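Local atomic coordinates of p22 protein (Trypanosoma brucei, PDB entry 3JV1), a protein that acts as an accessory factor in the RNA editing of the cytochrome oxidase subunit II transcript and belongs to the Mam33 family. Residues 56-61 / 72-77; 94-99 / 153-158. All blocks are in the same frame, centred on the assembly; numbering follows the deposited sequence.

Contact 1 (56-61 / 72-77)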
loop_
_atom_site.group_PDB
_atom_site.type_symbol
_atom_site.label_atom_id
_atom_site.label_comp_id
_atom_site.label_asym_id
_atom_site.label_seq_id
_atom_site.Cartn_x
_atom_site.Cartn_y
_atom_site.Cartn_z
ATOM N N ILE A 56 -25.324 7.981 4.671
ATOM C CA ILE A 56 -24.326 7.351 5.518
ATOM C C ILE A 56 -23.813 6.153 4.728
ATOM O O ILE A 56 -24.601 5.315 4.292
ATOM C CB ILE A 56 -24.945 6.859 6.844
ATOM C CG1 ILE A 56 -25.898 7.922 7.421
ATOM C CG2 ILE A 56 -23.834 6.505 7.830
ATOM C CD1 ILE A 56 -25.271 9.266 7.706
ATOM N N ILE A 57 -22.500 6.080 4.540
ATOM C CA ILE A 57 -21.910 4.994 3.772
ATOM C C ILE A 57 -20.889 4.214 4.585
ATOM O O ILE A 57 -20.005 4.798 5.221
ATOM C CB ILE A 57 -21.223 5.536 2.514
ATOM C CG1 ILE A 57 -22.247 6.275 1.653
ATOM C CG2 ILE A 57 -20.574 4.402 1.741
ATOM C CD1 ILE A 57 -21.659 6.954 0.439
ATOM N N LEU A 58 -21.041 2.892 4.568
ATOM C CA LEU A 58 -20.154 1.980 5.276
ATOM C C LEU A 58 -19.385 1.178 4.239
ATOM O O LEU A 58 -19.989 0.443 3.464
ATOM C CB LEU A 58 -20.966 1.014 6.142
ATOM C CG LEU A 58 -21.340 1.339 7.587
ATOM C CD1 LEU A 58 -20.246 0.842 8.515
ATOM C CD2 LEU A 58 -21.593 2.832 7.751
ATOM N N GLN A 59 -18.064 1.312 4.229
ATOM C CA GLN A 59 -17.229 0.584 3.272
ATOM C C GLN A 59 -16.174 -0.218 4.020
ATOM O O GLN A 59 -15.311 0.373 4.674
ATOM C CB GLN A 59 -16.492 1.551 2.332
ATOM C CG GLN A 59 -17.316 2.691 1.784
ATOM C CD GLN A 59 -16.483 3.656 0.953
ATOM O OE1 GLN A 59 -15.429 4.119 1.391
ATOM N NE2 GLN A 59 -16.959 3.970 -0.248
ATOM N N LEU A 60 -16.235 -1.546 3.938
ATOM C CA LEU A 60 -15.229 -2.383 4.600
ATOM C C LEU A 60 -13.916 -2.114 3.888
ATOM O O LEU A 60 -13.889 -2.022 2.664
ATOM C CB LEU A 60 -15.572 -3.866 4.469
ATOM C CG LEU A 60 -16.586 -4.484 5.433
ATOM C CD1 LEU A 60 -15.940 -4.658 6.791
ATOM C CD2 LEU A 60 -17.827 -3.621 5.522
ATOM N N THR A 61 -12.833 -1.977 4.646
ATOM C CA THR A 61 -11.540 -1.700 4.042
ATOM C C THR A 61 -10.494 -2.784 4.288
ATOM O O THR A 61 -9.387 -2.712 3.754
ATOM C CB THR A 61 -10.973 -0.338 4.524
ATOM O OG1 THR A 61 -10.882 -0.334 5.949
ATOM C CG2 THR A 61 -11.863 0.803 4.079
ATOM N N ARG A 72 -11.981 -6.232 11.943
ATOM C CA ARG A 72 -12.186 -5.675 10.610
ATOM C C ARG A 72 -12.097 -4.150 10.595
ATOM O O ARG A 72 -12.459 -3.487 11.565
ATOM C CB ARG A 72 -13.552 -6.100 10.071
ATOM C CG ARG A 72 -13.760 -7.605 10.017
ATOM C CD ARG A 72 -15.180 -7.966 9.613
ATOM N NE ARG A 72 -15.367 -9.412 9.496
ATOM C CZ ARG A 72 -15.163 -10.278 10.485
ATOM N NH1 ARG A 72 -14.759 -9.849 11.673
ATOM N NH2 ARG A 72 -15.369 -11.574 10.291
ATOM N N THR A 73 -11.601 -3.600 9.497
ATOM C CA THR A 73 -11.503 -2.159 9.366
ATOM C C THR A 73 -12.525 -1.697 8.340
ATOM O O THR A 73 -12.819 -2.398 7.374
ATOM C CB THR A 73 -10.103 -1.701 8.895
ATOM O OG1 THR A 73 -9.761 -2.378 7.683
ATOM C CG2 THR A 73 -9.050 -1.987 9.957
ATOM N N LEU A 74 -13.079 -0.519 8.566
ATOM C CA LEU A 74 -14.049 0.037 7.648
ATOM C C LEU A 74 -14.088 1.540 7.809
ATOM O O LEU A 74 -13.645 2.076 8.818
ATOM C CB LEU A 74 -15.437 -0.569 7.897
ATOM C CG LEU A 74 -15.994 -0.630 9.320
ATOM C CD1 LEU A 74 -16.562 0.714 9.727
ATOM C CD2 LEU A 74 -17.094 -1.690 9.382
ATOM N N ASP A 75 -14.594 2.215 6.786
ATOM C CA ASP A 75 -14.736 3.657 6.803
ATOM C C ASP A 75 -16.222 3.952 6.865
ATOM O O ASP A 75 -17.028 3.278 6.223
ATOM C CB ASP A 75 -14.196 4.295 5.524
ATOM C CG ASP A 75 -12.689 4.402 5.504
ATOM O OD1 ASP A 75 -12.051 4.234 6.561
ATOM O OD2 ASP A 75 -12.148 4.674 4.416
ATOM N N VAL A 76 -16.579 4.962 7.641
ATOM C CA VAL A 76 -17.958 5.378 7.742
ATOM C C VAL A 76 -17.981 6.817 7.255
ATOM O O VAL A 76 -17.343 7.690 7.841
ATOM C CB VAL A 76 -18.468 5.300 9.188
ATOM C CG1 VAL A 76 -19.775 6.078 9.331
ATOM C CG2 VAL A 76 -18.699 3.843 9.560
ATOM N N LEU A 77 -18.688 7.061 6.160
ATOM C CA LEU A 77 -18.776 8.417 5.634
ATOM C C LEU A 77 -20.160 9.009 5.854
ATOM O O LEU A 77 -21.176 8.332 5.676
ATOM C CB LEU A 77 -18.457 8.447 4.138
ATOM C CG LEU A 77 -17.069 7.996 3.665
ATOM C CD1 LEU A 77 -17.014 6.480 3.568
ATOM C CD2 LEU A 77 -16.784 8.616 2.305
HETATM O O HOH W 1 -10.658 2.097 7.021
#
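L58 and V76 lie side by side on the tightly packed face of an antiparallel hairpin. Both L58 methyls, CD1 and CD2, close on V76 CG2, with L58 CD1 3.5 Å from it. L74 continues this apolar row. Its chi1 of 49° puts CG between the backbone N and the carbonyl carbon. L74 CD1 meets L58 CD1 at 3.9 Å, and L74 CD2 meets L60 CD1 at 4.1 Å. Helix 152-181 covers this face. I57 with L77 and Q59 with D75 are hydrogen-bonded pairs, each held by two backbone bonds. On the other face Q59 and D75 are partly exposed, while I57 and L77 are buried. There L77 CD1 rests 3.6 Å from Q59 OE1. At the end of the segments T61 N donates to T73 O over 2.8 Å. The T61 and T73 side chains cross at about a right angle, and their hydroxyls hydrogen-bond, T61 OG1 to T73 OG1 2.9 Å. A water also binds T61 OG1 and donates to D75 OD1 at 2.6 Å. The hairpin thus has two chemistries: methyls of L58, L60, L74 and V76 make one face apolar, and L58 and L74 meet the helix, while hydroxyls, a carboxylate and water tie its outer end.

Contact 2 (94-99 / 153-158)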
loop_
_atom_site.group_PDB
_atom_site.type_symbol
_atom_site.label_atom_id
_atom_site.label_comp_id
_atom_site.label_asym_id
_atom_site.label_seq_id
_atom_site.Cartn_x
_atom_site.Cartn_y
_atom_site.Cartn_z
ATOM N N GLY A 94 -17.872 -6.987 18.419
ATOM C CA GLY A 94 -19.188 -6.381 18.333
ATOM C C GLY A 94 -19.300 -4.889 18.576
ATOM O O GLY A 94 -20.410 -4.356 18.585
ATOM N N GLU A 95 -18.178 -4.204 18.771
ATOM C CA GLU A 95 -18.221 -2.764 19.001
ATOM C C GLU A 95 -17.392 -1.983 17.997
ATOM O O GLU A 95 -16.387 -2.476 17.490
ATOM C CB GLU A 95 -17.719 -2.417 20.403
ATOM C CG GLU A 95 -18.494 -3.048 21.539
ATOM C CD GLU A 95 -18.203 -2.369 22.864
ATOM O OE1 GLU A 95 -17.009 -2.207 23.202
ATOM O OE2 GLU A 95 -19.170 -1.997 23.565
ATOM N N PHE A 96 -17.817 -0.754 17.726
ATOM C CA PHE A 96 -17.102 0.120 16.807
ATOM C C PHE A 96 -16.030 0.881 17.573
ATOM O O PHE A 96 -16.285 1.411 18.648
ATOM C CB PHE A 96 -18.050 1.140 16.164
ATOM C CG PHE A 96 -18.811 0.612 14.981
ATOM C CD1 PHE A 96 -18.141 0.228 13.822
ATOM C CD2 PHE A 96 -20.196 0.506 15.021
ATOM C CE1 PHE A 96 -18.839 -0.253 12.720
ATOM C CE2 PHE A 96 -20.905 0.024 13.921
ATOM C CZ PHE A 96 -20.223 -0.357 12.770
ATOM N N VAL A 97 -14.826 0.918 17.022
ATOM C CA VAL A 97 -13.742 1.652 17.638
ATOM C C VAL A 97 -13.329 2.729 16.639
ATOM O O VAL A 97 -13.031 2.432 15.486
ATOM C CB VAL A 97 -12.537 0.744 17.924
ATOM C CG1 VAL A 97 -11.412 1.558 18.525
ATOM C CG2 VAL A 97 -12.948 -0.379 18.869
ATOM N N ILE A 98 -13.338 3.984 17.066
ATOM C CA ILE A 98 -12.944 5.057 16.173
ATOM C C ILE A 98 -11.420 5.173 16.204
ATOM O O ILE A 98 -10.831 5.355 17.267
ATOM C CB ILE A 98 -13.551 6.403 16.609
ATOM C CG1 ILE A 98 -15.071 6.289 16.697
ATOM C CG2 ILE A 98 -13.167 7.483 15.616
ATOM C CD1 ILE A 98 -15.712 7.440 17.437
ATOM N N ASN A 99 -10.786 5.064 15.044
ATOM C CA ASN A 99 -9.339 5.169 14.975
ATOM C C ASN A 99 -8.928 6.522 14.438
ATOM O O ASN A 99 -7.913 7.071 14.857
ATOM C CB ASN A 99 -8.756 4.076 14.077
ATOM C CG ASN A 99 -9.113 2.693 14.551
ATOM O OD1 ASN A 99 -8.968 2.373 15.734
ATOM N ND2 ASN A 99 -9.586 1.857 13.632
ATOM N N THR A 153 -25.179 -2.628 17.480
ATOM C CA THR A 153 -26.079 -3.479 16.719
ATOM C C THR A 153 -25.541 -3.625 15.303
ATOM O O THR A 153 -25.491 -4.723 14.765
ATOM C CB THR A 153 -27.484 -2.873 16.644
ATOM O OG1 THR A 153 -27.951 -2.584 17.965
ATOM C CG2 THR A 153 -28.439 -3.842 15.973
ATOM N N LEU A 154 -25.138 -2.508 14.707
ATOM C CA LEU A 154 -24.600 -2.519 13.353
ATOM C C LEU A 154 -23.251 -3.221 13.325
ATOM O O LEU A 154 -22.962 -3.985 12.410
ATOM C CB LEU A 154 -24.434 -1.094 12.835
ATOM C CG LEU A 154 -23.896 -0.981 11.410
ATOM C CD1 LEU A 154 -24.930 -1.571 10.438
ATOM C CD2 LEU A 154 -23.603 0.480 11.082
ATOM N N ALA A 155 -22.425 -2.957 14.330
ATOM C CA ALA A 155 -21.109 -3.578 14.406
ATOM C C ALA A 155 -21.306 -5.080 14.495
ATOM O O ALA A 155 -20.573 -5.860 13.890
ATOM C CB ALA A 155 -20.357 -3.074 15.628
ATOM N N ASN A 156 -22.319 -5.471 15.254
ATOM C CA ASN A 156 -22.647 -6.869 15.447
ATOM C C ASN A 156 -23.112 -7.487 14.130
ATOM O O ASN A 156 -22.770 -8.630 13.822
ATOM C CB ASN A 156 -23.739 -6.986 16.508
ATOM C CG ASN A 156 -23.803 -8.358 17.123
ATOM O OD1 ASN A 156 -24.407 -9.277 16.571
ATOM N ND2 ASN A 156 -23.164 -8.512 18.274
ATOM N N PHE A 157 -23.892 -6.733 13.357
ATOM C CA PHE A 157 -24.369 -7.219 12.071
ATOM C C PHE A 157 -23.213 -7.411 11.094
ATOM O O PHE A 157 -23.220 -8.338 10.296
ATOM C CB PHE A 157 -25.362 -6.249 11.434
ATOM C CG PHE A 157 -25.667 -6.572 9.994
ATOM C CD1 PHE A 157 -26.569 -7.573 9.668
ATOM C CD2 PHE A 157 -25.001 -5.912 8.968
ATOM C CE1 PHE A 157 -26.805 -7.915 8.339
ATOM C CE2 PHE A 157 -25.228 -6.245 7.644
ATOM C CZ PHE A 157 -26.132 -7.249 7.326
ATOM N N ILE A 158 -22.233 -6.519 11.148
ATOM C CA ILE A 158 -21.082 -6.604 10.263
ATOM C C ILE A 158 -20.271 -7.888 10.467
ATOM O O ILE A 158 -19.837 -8.500 9.493
ATOM C CB ILE A 158 -20.173 -5.362 10.438
ATOM C CG1 ILE A 158 -20.851 -4.153 9.792
ATOM C CG2 ILE A 158 -18.801 -5.606 9.820
ATOM C CD1 ILE A 158 -20.120 -2.861 9.983
#
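F96 turns its ring across A155 where strand 95-104 meets helix 152-181. The strand and helix segments run at 104° to each other, and their axes approach to 7.1 Å. From CB, the F96 side chain leaves with CG anti to the carbonyl carbon (chi1 -83°). CG already lies 4.0 Å from A155 CB. CD2 comes closer to the same methyl. CE2, further out, is 3.6 Å from A155 CB and also faces the backbone N of A155. This is a CH-pi contact: A155 CB stands 3.8 Å from the ring centroid, 19° off the normal and displaced toward the rim. L154 CB comes in at the ring edge, in plane, 3.9 Å from F96 CE2. CZ, the tip, meets I158 CD1 at 3.7 Å and also lies by A155 CA and N. CE1 touches the I158 methyl too. The side chains of F96 and I158 cross at about a right angle. The ring as a whole also packs on M89 and V91 of the sheet. A155 CB serves a second neighbour, G94 O, only 3.2 Å away. G94 brings its backbone close to the helix, its CA 4.5 Å from that of N156. The contact is therefore almost wholly apolar: shape and dispersion, with a methyl on an aromatic face, join the edge strand to the helix.

Contacts 1 and 2 share one sheet and one apolar layer. Their centres lie about 10 Å apart. The hairpin of contact 1 supplies inner strands, while 94-99 of contact 2 belongs to an outermost strand of this chain's sheet. Helix 152-181 lies across both. I158 CD1 packs 3.3 Å from L74 CD2 and 4.0 Å from L58 CD1. L74 CD1 also meets F96 CE1 at 3.9 Å, joining the contacts directly. L154 CD2 reaches L58 CD1 at 4.2 Å. R72, at the hairpin's end, adds a salt bridge to D159 of the same helix. The helix thus packs on strands 54-63, 72-80 and 95-104.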